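Local coordinates for autophagy-related protein 9 (PDB 7D0I) that moves phospholipids between the two leaflets of a membrane as a homotrimeric scramblase, supplying membrane for the growing autophagosome, at residues R342-D347 with N469-F474; Y349-I354 with A461-R466. The protein carries 1 engineered substitution. One frame throughout, in Å; residues are numbered along the deposited sequence.

Contact 1. Residues R342-D347 with N469-F474. With LMN (Lauryl Maltose Neopentyl Glycol), chain G.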
loop_
_atom_site.group_PDB
_atom_site.type_symbol
_atom_site.label_atom_id
_atom_site.label_comp_id
_atom_site.label_asym_id
_atom_site.label_seq_id
_atom_site.Cartn_x
_atom_site.Cartn_y
_atom_site.Cartn_z
ATOM N N ARG A 342 -0.391 36.543 -0.729
ATOM C CA ARG A 342 -0.790 37.938 -0.868
ATOM C C ARG A 342 -1.884 38.324 0.114
ATOM O O ARG A 342 -1.934 39.477 0.549
ATOM C CB ARG A 342 -1.247 38.219 -2.296
ATOM C CG ARG A 342 -0.210 37.903 -3.348
ATOM C CD ARG A 342 -0.621 38.410 -4.704
ATOM N NE ARG A 342 -0.256 39.808 -4.880
ATOM C CZ ARG A 342 0.802 40.220 -5.567
ATOM N NH1 ARG A 342 1.594 39.337 -6.154
ATOM N NH2 ARG A 342 1.063 41.513 -5.670
ATOM N N ILE A 343 -2.765 37.394 0.474
ATOM C CA ILE A 343 -3.785 37.691 1.475
ATOM C C ILE A 343 -3.162 37.769 2.858
ATOM O O ILE A 343 -3.483 38.656 3.654
ATOM C CB ILE A 343 -4.906 36.642 1.429
ATOM C CG1 ILE A 343 -5.620 36.673 0.089
ATOM C CG2 ILE A 343 -5.894 36.887 2.529
ATOM C CD1 ILE A 343 -6.589 35.556 -0.081
ATOM N N MET A 344 -2.260 36.845 3.169
ATOM C CA MET A 344 -1.657 36.749 4.487
ATOM C C MET A 344 -0.272 37.374 4.541
ATOM O O MET A 344 0.588 36.887 5.272
ATOM C CB MET A 344 -1.581 35.292 4.921
ATOM C CG MET A 344 -2.906 34.652 5.176
ATOM S SD MET A 344 -2.706 33.152 6.109
ATOM C CE MET A 344 -1.903 33.778 7.569
ATOM N N ARG A 345 -0.035 38.441 3.787
ATOM C CA ARG A 345 1.319 38.978 3.720
ATOM C C ARG A 345 1.726 39.609 5.040
ATOM O O ARG A 345 2.885 39.500 5.446
ATOM C CB ARG A 345 1.441 39.986 2.582
ATOM C CG ARG A 345 2.871 40.383 2.300
ATOM C CD ARG A 345 2.989 41.540 1.338
ATOM N NE ARG A 345 2.508 41.215 0.003
ATOM C CZ ARG A 345 3.142 40.419 -0.847
ATOM N NH1 ARG A 345 2.636 40.183 -2.041
ATOM N NH2 ARG A 345 4.277 39.846 -0.493
ATOM N N LYS A 346 0.797 40.269 5.720
ATOM C CA LYS A 346 1.075 40.843 7.029
ATOM C C LYS A 346 0.804 39.870 8.162
ATOM O O LYS A 346 1.461 39.945 9.206
ATOM C CB LYS A 346 0.233 42.093 7.254
ATOM C CG LYS A 346 0.276 43.093 6.137
ATOM C CD LYS A 346 -0.509 44.320 6.524
ATOM C CE LYS A 346 -0.578 45.306 5.391
ATOM N NZ LYS A 346 -1.358 46.504 5.773
ATOM N N ASP A 347 -0.156 38.967 7.989
ATOM C CA ASP A 347 -0.405 37.971 9.017
ATOM C C ASP A 347 0.779 37.040 9.184
ATOM O O ASP A 347 1.021 36.546 10.283
ATOM C CB ASP A 347 -1.657 37.171 8.687
ATOM C CG ASP A 347 -2.915 37.990 8.807
ATOM O OD1 ASP A 347 -3.098 38.646 9.849
ATOM O OD2 ASP A 347 -3.720 37.985 7.855
ATOM N N ASN A 469 0.596 31.177 5.819
ATOM C CA ASN A 469 -0.230 31.074 4.623
ATOM C C ASN A 469 -1.444 30.181 4.817
ATOM O O ASN A 469 -2.098 29.816 3.838
ATOM C CB ASN A 469 0.582 30.594 3.423
ATOM C CG ASN A 469 1.748 31.488 3.135
ATOM O OD1 ASN A 469 1.695 32.685 3.391
ATOM N ND2 ASN A 469 2.817 30.917 2.617
ATOM N N GLU A 470 -1.774 29.829 6.052
ATOM C CA GLU A 470 -3.002 29.105 6.350
ATOM C C GLU A 470 -4.110 30.125 6.530
ATOM O O GLU A 470 -4.161 30.818 7.546
ATOM C CB GLU A 470 -2.851 28.244 7.596
ATOM C CG GLU A 470 -4.161 27.750 8.132
ATOM C CD GLU A 470 -3.997 26.588 9.064
ATOM O OE1 GLU A 470 -4.268 25.450 8.634
ATOM O OE2 GLU A 470 -3.593 26.806 10.222
ATOM N N LEU A 471 -4.983 30.228 5.535
ATOM C CA LEU A 471 -6.039 31.220 5.564
ATOM C C LEU A 471 -6.938 30.993 6.767
ATOM O O LEU A 471 -6.980 29.912 7.345
ATOM C CB LEU A 471 -6.832 31.180 4.263
ATOM C CG LEU A 471 -6.072 31.721 3.058
ATOM C CD1 LEU A 471 -6.844 31.474 1.808
ATOM C CD2 LEU A 471 -5.831 33.188 3.220
ATOM N N GLN A 472 -7.658 32.044 7.153
ATOM C CA GLN A 472 -8.351 32.036 8.436
ATOM C C GLN A 472 -9.357 30.901 8.538
ATOM O O GLN A 472 -9.470 30.270 9.590
ATOM C CB GLN A 472 -9.046 33.371 8.664
ATOM C CG GLN A 472 -9.789 33.441 9.969
ATOM C CD GLN A 472 -8.875 33.637 11.145
ATOM O OE1 GLN A 472 -8.110 34.591 11.192
ATOM N NE2 GLN A 472 -8.953 32.740 12.108
ATOM N N HIS A 473 -10.101 30.626 7.472
ATOM C CA HIS A 473 -11.180 29.657 7.598
ATOM C C HIS A 473 -10.661 28.226 7.662
ATOM O O HIS A 473 -11.273 27.384 8.323
ATOM C CB HIS A 473 -12.180 29.823 6.461
ATOM C CG HIS A 473 -11.676 29.374 5.128
ATOM N ND1 HIS A 473 -10.822 30.135 4.366
ATOM C CD2 HIS A 473 -11.882 28.233 4.436
ATOM C CE1 HIS A 473 -10.534 29.487 3.254
ATOM N NE2 HIS A 473 -11.168 28.331 3.270
ATOM N N PHE A 474 -9.539 27.932 7.010
ATOM C CA PHE A 474 -8.919 26.623 7.184
ATOM C C PHE A 474 -8.482 26.422 8.623
ATOM O O PHE A 474 -8.666 25.343 9.202
ATOM C CB PHE A 474 -7.723 26.478 6.256
ATOM C CG PHE A 474 -8.072 26.463 4.805
ATOM C CD1 PHE A 474 -8.843 25.456 4.275
ATOM C CD2 PHE A 474 -7.593 27.437 3.965
ATOM C CE1 PHE A 474 -9.147 25.439 2.949
ATOM C CE2 PHE A 474 -7.898 27.420 2.637
ATOM C CZ PHE A 474 -8.675 26.420 2.128
HETATM C C1 LMN G . -10.838 44.015 13.000
HETATM O O1 LMN G . -11.211 45.246 13.260
HETATM C C2 LMN G . -11.927 43.251 12.221
HETATM O O2 LMN G . -12.247 43.981 11.041
HETATM C C3 LMN G . -11.427 41.896 11.839
HETATM O O3 LMN G . -12.501 41.194 11.127
HETATM C C4 LMN G . -10.996 41.085 12.993
HETATM O O4 LMN G . -10.222 39.917 12.473
HETATM C C5 LMN G . -10.128 41.821 13.962
HETATM O O5 LMN G . -10.614 43.187 14.288
HETATM C C6 LMN G . -10.014 41.021 15.261
HETATM O O6 LMN G . -11.206 40.301 15.481
HETATM C CAA LMN G . -14.213 53.387 22.194
HETATM C CAB LMN G . -8.940 52.561 21.247
HETATM O OAI LMN G . -10.537 34.921 15.344
HETATM O OAJ LMN G . -6.866 37.403 13.381
HETATM O OAL LMN G . -5.336 44.884 8.186
HETATM O OAN LMN G . -5.425 43.297 13.075
HETATM O OAP LMN G . -5.933 45.724 12.724
HETATM O OAQ LMN G . -12.232 34.832 12.575
HETATM O OAR LMN G . -5.971 36.919 10.777
HETATM O OAS LMN G . -12.872 36.530 10.474
HETATM O OAT LMN G . -8.243 37.925 9.130
HETATM O OAU LMN G . -10.297 38.451 10.338
HETATM O OAV LMN G . -6.372 40.787 8.841
HETATM C CAW LMN G . -14.581 52.768 20.824
HETATM C CAX LMN G . -8.711 51.110 20.784
HETATM C CAY LMN G . -13.866 51.402 20.683
HETATM C CAZ LMN G . -7.303 51.017 20.151
HETATM C CBA LMN G . -13.112 51.345 19.329
HETATM C CBB LMN G . -7.419 50.707 18.633
HETATM C CBC LMN G . -11.979 50.283 19.431
HETATM C CBD LMN G . -6.157 51.273 17.928
HETATM C CBE LMN G . -11.106 50.325 18.141
HETATM C CBF LMN G . -6.433 51.448 16.409
HETATM C CBG LMN G . -12.029 50.393 16.886
HETATM C CBH LMN G . -7.258 50.235 15.897
HETATM C CBI LMN G . -11.161 50.154 15.606
HETATM C CBJ LMN G . -7.645 50.487 14.406
HETATM C CBK LMN G . -11.102 48.618 15.298
HETATM C CBL LMN G . -7.882 49.103 13.704
HETATM C CBM LMN G . -11.025 36.183 14.960
HETATM C CBN LMN G . -6.342 38.713 13.318
HETATM C CBP LMN G . -5.338 43.980 9.270
HETATM C CBQ LMN G . -10.890 48.415 13.756
HETATM C CBR LMN G . -8.464 47.749 14.265
HETATM C CBS LMN G . -10.305 45.936 14.136
HETATM C CBT LMN G . -9.527 47.153 11.937
HETATM O OBV LMN G . -8.154 46.820 11.656
HETATM O OBX LMN G . -7.106 45.348 10.211
HETATM O OBY LMN G . -10.076 37.782 13.388
HETATM O OBZ LMN G . -6.210 40.504 11.692
HETATM O OCB LMN G . -7.841 42.063 10.907
HETATM C CCC LMN G . -10.669 36.428 13.522
HETATM C CCD LMN G . -5.959 39.056 11.903
HETATM C CCF LMN G . -6.704 43.951 9.902
HETATM C CCH LMN G . -6.742 43.498 12.454
HETATM C CCJ LMN G . -7.909 45.465 11.421
HETATM C CCL LMN G . -7.124 44.931 12.601
HETATM C CCM LMN G . -9.788 47.312 13.511
HETATM C CCN LMN G . -11.912 36.234 12.653
HETATM C CCO LMN G . -6.743 38.120 10.969
HETATM C CCQ LMN G . -6.689 42.956 11.081
HETATM C CCR LMN G . -10.927 38.741 12.649
HETATM C CCS LMN G . -7.487 40.722 10.984
HETATM C CCT LMN G . -11.676 36.760 11.286
HETATM C CCU LMN G . -7.079 38.666 9.625
HETATM C CCV LMN G . -11.360 38.212 11.276
HETATM C CCW LMN G . -7.404 40.115 9.587
#

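Contact 2. Residues Y349-I354 with A461-R466. With LMN (Lauryl Maltose Neopentyl Glycol), chain G.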
loop_
_atom_site.group_PDB
_atom_site.type_symbol
_atom_site.label_atom_id
_atom_site.label_comp_id
_atom_site.label_asym_id
_atom_site.label_seq_id
_atom_site.Cartn_x
_atom_site.Cartn_y
_atom_site.Cartn_z
ATOM N N TYR A 349 3.963 37.982 8.883
ATOM C CA TYR A 349 4.876 38.730 9.734
ATOM C C TYR A 349 4.399 38.741 11.172
ATOM O O TYR A 349 5.212 38.713 12.095
ATOM C CB TYR A 349 5.030 40.156 9.224
ATOM C CG TYR A 349 5.954 40.291 8.052
ATOM C CD1 TYR A 349 7.319 40.157 8.204
ATOM C CD2 TYR A 349 5.466 40.570 6.796
ATOM C CE1 TYR A 349 8.163 40.285 7.141
ATOM C CE2 TYR A 349 6.303 40.704 5.726
ATOM C CZ TYR A 349 7.649 40.560 5.902
ATOM O OH TYR A 349 8.485 40.693 4.828
ATOM N N PHE A 350 3.087 38.780 11.385
ATOM C CA PHE A 350 2.564 38.753 12.748
ATOM C C PHE A 350 2.829 37.410 13.411
ATOM O O PHE A 350 3.259 37.352 14.567
ATOM C CB PHE A 350 1.074 39.064 12.739
ATOM C CG PHE A 350 0.511 39.363 14.087
ATOM C CD1 PHE A 350 0.474 40.650 14.561
ATOM C CD2 PHE A 350 0.008 38.358 14.880
ATOM C CE1 PHE A 350 -0.046 40.925 15.791
ATOM C CE2 PHE A 350 -0.510 38.636 16.113
ATOM C CZ PHE A 350 -0.536 39.915 16.565
ATOM N N ILE A 351 2.559 36.315 12.702
ATOM C CA ILE A 351 2.853 34.985 13.225
ATOM C C ILE A 351 4.324 34.865 13.571
ATOM O O ILE A 351 4.689 34.273 14.591
ATOM C CB ILE A 351 2.435 33.906 12.211
ATOM C CG1 ILE A 351 0.946 33.968 11.935
ATOM C CG2 ILE A 351 2.774 32.544 12.725
ATOM C CD1 ILE A 351 0.551 33.190 10.733
ATOM N N ALA A 352 5.195 35.431 12.737
ATOM C CA ALA A 352 6.629 35.305 12.967
ATOM C C ALA A 352 7.124 36.220 14.073
ATOM O O ALA A 352 8.109 35.896 14.734
ATOM C CB ALA A 352 7.387 35.590 11.681
ATOM N N LEU A 353 6.479 37.365 14.283
ATOM C CA LEU A 353 6.834 38.208 15.416
ATOM C C LEU A 353 6.398 37.567 16.723
ATOM O O LEU A 353 7.132 37.588 17.712
ATOM C CB LEU A 353 6.197 39.588 15.276
ATOM C CG LEU A 353 6.696 40.579 14.237
ATOM C CD1 LEU A 353 5.744 41.737 14.176
ATOM C CD2 LEU A 353 8.064 41.066 14.597
ATOM N N ILE A 354 5.192 37.005 16.748
ATOM C CA ILE A 354 4.656 36.473 17.997
ATOM C C ILE A 354 5.337 35.162 18.359
ATOM O O ILE A 354 5.736 34.950 19.508
ATOM C CB ILE A 354 3.129 36.311 17.898
ATOM C CG1 ILE A 354 2.460 37.677 17.824
ATOM C CG2 ILE A 354 2.600 35.556 19.081
ATOM C CD1 ILE A 354 2.861 38.604 18.926
ATOM N N ALA A 461 -3.036 31.126 22.309
ATOM C CA ALA A 461 -2.915 29.770 21.802
ATOM C C ALA A 461 -3.324 29.677 20.350
ATOM O O ALA A 461 -2.886 28.765 19.653
ATOM C CB ALA A 461 -3.766 28.818 22.626
ATOM N N LEU A 462 -4.164 30.589 19.880
ATOM C CA LEU A 462 -4.594 30.561 18.495
ATOM C C LEU A 462 -3.604 31.220 17.554
ATOM O O LEU A 462 -3.738 31.069 16.340
ATOM C CB LEU A 462 -5.958 31.227 18.359
ATOM C CG LEU A 462 -7.127 30.407 18.882
ATOM C CD1 LEU A 462 -8.415 31.048 18.475
ATOM C CD2 LEU A 462 -7.043 29.021 18.333
ATOM N N TRP A 463 -2.629 31.956 18.072
ATOM C CA TRP A 463 -1.518 32.434 17.265
ATOM C C TRP A 463 -0.292 31.552 17.388
ATOM O O TRP A 463 0.616 31.659 16.561
ATOM C CB TRP A 463 -1.147 33.863 17.652
ATOM C CG TRP A 463 -2.046 34.883 17.067
ATOM C CD1 TRP A 463 -2.931 35.660 17.728
ATOM C CD2 TRP A 463 -2.157 35.236 15.686
ATOM N NE1 TRP A 463 -3.588 36.481 16.853
ATOM C CE2 TRP A 463 -3.126 36.237 15.590
ATOM C CE3 TRP A 463 -1.526 34.800 14.521
ATOM C CZ2 TRP A 463 -3.481 36.813 14.379
ATOM C CZ3 TRP A 463 -1.882 35.370 13.324
ATOM C CH2 TRP A 463 -2.846 36.363 13.261
ATOM N N THR A 464 -0.247 30.695 18.403
ATOM C CA THR A 464 0.801 29.696 18.509
ATOM C C THR A 464 0.535 28.513 17.596
ATOM O O THR A 464 1.476 27.911 17.075
ATOM C CB THR A 464 0.919 29.225 19.951
ATOM O OG1 THR A 464 1.130 30.354 20.803
ATOM C CG2 THR A 464 2.076 28.298 20.101
ATOM N N PHE A 465 -0.731 28.179 17.383
ATOM C CA PHE A 465 -1.082 27.067 16.519
ATOM C C PHE A 465 -1.108 27.459 15.054
ATOM O O PHE A 465 -1.049 26.578 14.193
ATOM C CB PHE A 465 -2.450 26.508 16.898
ATOM C CG PHE A 465 -2.537 25.996 18.301
ATOM C CD1 PHE A 465 -1.408 25.740 19.041
ATOM C CD2 PHE A 465 -3.762 25.758 18.875
ATOM C CE1 PHE A 465 -1.500 25.274 20.321
ATOM C CE2 PHE A 465 -3.852 25.286 20.150
ATOM C CZ PHE A 465 -2.723 25.043 20.873
ATOM N N ARG A 466 -1.192 28.746 14.755
ATOM C CA ARG A 466 -1.383 29.188 13.385
ATOM C C ARG A 466 -0.144 28.902 12.559
ATOM O O ARG A 466 0.984 29.093 13.014
ATOM C CB ARG A 466 -1.703 30.674 13.358
ATOM C CG ARG A 466 -2.067 31.216 12.012
ATOM C CD ARG A 466 -3.419 30.764 11.560
ATOM N NE ARG A 466 -3.893 31.540 10.426
ATOM C CZ ARG A 466 -4.542 32.687 10.540
ATOM N NH1 ARG A 466 -4.783 33.192 11.730
ATOM N NH2 ARG A 466 -4.935 33.335 9.468
HETATM C C1 LMN G . -10.838 44.015 13.000
HETATM O O1 LMN G . -11.211 45.246 13.260
HETATM C C2 LMN G . -11.927 43.251 12.221
HETATM O O2 LMN G . -12.247 43.981 11.041
HETATM C C3 LMN G . -11.427 41.896 11.839
HETATM O O3 LMN G . -12.501 41.194 11.127
HETATM C C4 LMN G . -10.996 41.085 12.993
HETATM O O4 LMN G . -10.222 39.917 12.473
HETATM C C5 LMN G . -10.128 41.821 13.962
HETATM O O5 LMN G . -10.614 43.187 14.288
HETATM C C6 LMN G . -10.014 41.021 15.261
HETATM O O6 LMN G . -11.206 40.301 15.481
HETATM C CAA LMN G . -14.213 53.387 22.194
HETATM C CAB LMN G . -8.940 52.561 21.247
HETATM O OAI LMN G . -10.537 34.921 15.344
HETATM O OAJ LMN G . -6.866 37.403 13.381
HETATM O OAL LMN G . -5.336 44.884 8.186
HETATM O OAN LMN G . -5.425 43.297 13.075
HETATM O OAP LMN G . -5.933 45.724 12.724
HETATM O OAQ LMN G . -12.232 34.832 12.575
HETATM O OAR LMN G . -5.971 36.919 10.777
HETATM O OAS LMN G . -12.872 36.530 10.474
HETATM O OAT LMN G . -8.243 37.925 9.130
HETATM O OAU LMN G . -10.297 38.451 10.338
HETATM O OAV LMN G . -6.372 40.787 8.841
HETATM C CAW LMN G . -14.581 52.768 20.824
HETATM C CAX LMN G . -8.711 51.110 20.784
HETATM C CAY LMN G . -13.866 51.402 20.683
HETATM C CAZ LMN G . -7.303 51.017 20.151
HETATM C CBA LMN G . -13.112 51.345 19.329
HETATM C CBB LMN G . -7.419 50.707 18.633
HETATM C CBC LMN G . -11.979 50.283 19.431
HETATM C CBD LMN G . -6.157 51.273 17.928
HETATM C CBE LMN G . -11.106 50.325 18.141
HETATM C CBF LMN G . -6.433 51.448 16.409
HETATM C CBG LMN G . -12.029 50.393 16.886
HETATM C CBH LMN G . -7.258 50.235 15.897
HETATM C CBI LMN G . -11.161 50.154 15.606
HETATM C CBJ LMN G . -7.645 50.487 14.406
HETATM C CBK LMN G . -11.102 48.618 15.298
HETATM C CBL LMN G . -7.882 49.103 13.704
HETATM C CBM LMN G . -11.025 36.183 14.960
HETATM C CBN LMN G . -6.342 38.713 13.318
HETATM C CBP LMN G . -5.338 43.980 9.270
HETATM C CBQ LMN G . -10.890 48.415 13.756
HETATM C CBR LMN G . -8.464 47.749 14.265
HETATM C CBS LMN G . -10.305 45.936 14.136
HETATM C CBT LMN G . -9.527 47.153 11.937
HETATM O OBV LMN G . -8.154 46.820 11.656
HETATM O OBX LMN G . -7.106 45.348 10.211
HETATM O OBY LMN G . -10.076 37.782 13.388
HETATM O OBZ LMN G . -6.210 40.504 11.692
HETATM O OCB LMN G . -7.841 42.063 10.907
HETATM C CCC LMN G . -10.669 36.428 13.522
HETATM C CCD LMN G . -5.959 39.056 11.903
HETATM C CCF LMN G . -6.704 43.951 9.902
HETATM C CCH LMN G . -6.742 43.498 12.454
HETATM C CCJ LMN G . -7.909 45.465 11.421
HETATM C CCL LMN G . -7.124 44.931 12.601
HETATM C CCM LMN G . -9.788 47.312 13.511
HETATM C CCN LMN G . -11.912 36.234 12.653
HETATM C CCO LMN G . -6.743 38.120 10.969
HETATM C CCQ LMN G . -6.689 42.956 11.081
HETATM C CCR LMN G . -10.927 38.741 12.649
HETATM C CCS LMN G . -7.487 40.722 10.984
HETATM C CCT LMN G . -11.676 36.760 11.286
HETATM C CCU LMN G . -7.079 38.666 9.625
HETATM C CCV LMN G . -11.360 38.212 11.276
HETATM C CCW LMN G . -7.404 40.115 9.587
#

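Contact 1. Residues R342-D347 with N469-F474
Met344, the first residue to leave helical geometry after helix 336-343, makes the largest share of the packing, lying against the loop that leads into helix 472-480. The apolar part centres on one methyl, Leu471 CD2. Ile343 crosses Leu471 at about a right angle, and Ile343 CG2 lies 3.8 Å from Leu471 CD2. Met344 comes obliquely, and Met344 CG lies the same 3.8 Å from Leu471 CD2. Leu471 sits at the N-cap position of helix 472-480, but a leucine has no side-chain acceptor to cap with and serves in packing instead. Trp302 also touches Ile343 and Leu471.

Farther out, the thioether of Met344 lies along the 469-471 backbone, SD standing 3.1 Å from Glu470 O. The bend at chi3 (59°) turns CE back toward the 469-470 backbone, near Glu470 O and Asn469 N. An unbranched, flexible methionine suits this irregular loop surface. The Glu470 carboxylate pairs with Arg478.

The polar part faces the detergent. The LMN hydroxyl OAR donates to Gln472 OE1 over 3.2 Å, and Asp347 OD1 stands 3.5 Å from OAR. Gln472 NE2 is bonded to Asp476 OD1, which helps set the amide's rotation and directs OE1 toward the sugar. With no hydrogen bond across the two segments, the join rests on van der Waals packing of Ile343, Met344 and Leu471, with acceptor oxygens beside it suited to a hydroxyl-rich headgroup.

Contact 2. Residues Y349-I354 with A461-R466
Trp463 is the centre of this buried contact: Phe350 and Ile351 meet its indole, and Ile354 its CB. Phe350, with CG anti to the backbone N (chi1 -167°), reaches over one face of the indole and sets CE2 3.6 Å from Trp463 CE2. The two form a tilted edge-to-face pair, the centroids of the phenyl and the indole six-membered ring 4.7 Å apart and their planes at 53°. Ile351 arrives instead at the indole's edge, near its plane, with CG1 3.4 Å from Trp463 CZ3. Its CD1 reaches on to Arg466, 3.5 Å from CG, so the aliphatic stem of the arginine joins the apolar layer. One helical turn beyond Phe350, Ile354 CG2 makes a looser approach to Trp463 CB. A broad, flat tryptophan suits the place because face and edge can be packed at once.

The detergent sugar lies beside the same groups: Trp463 CZ2 is 3.6 Å from LMN OAJ, and LMN OAR lies at the edge of the Arg466 guanidinium, 4.0 Å from NH2.

A second shell sets these groups in position. Trp463 NE1 is hydrogen-bonded to Glu376 OE1 on helix 373-382, which holds the indole's rotation, and Phe350 also packs on Glu376, Ile379 and Asn380 of that helix. Arg466 bends at chi2 (72°), and its NE bonds to Glu470 O. The charged end, set among hydrogen-bond acceptors and the sugar while its stem is packed in the apolar layer, would be expected to favour polar or anionic headgroup atoms beside an aromatic wall.

In the fold
Contact 2 is nested within the chain loop that contact 1 closes. Both draw on the chain around helix 345-355; contact 1 meets it from the loop leading into helix 472-480, contact 2 from helix 461-464 and the residues after it. Their centres are 11 Å apart, yet they touch: Met344 CE is 4.0 Å from Ile351 CD1, making the apolar layers continuous, and 3.6 Å from Arg466 NH2. Arg466 NH1 also approaches Gln472 OE1 at 3.6 Å. Asp347 and Gln472 from contact 1, with Trp463 and Arg466 from contact 2, line one detergent pocket together with Glu376 and Asp476. A sugar headgroup lodged there is consistent with a cytoplasmic-side site able to receive lipid headgroups in this scramblase.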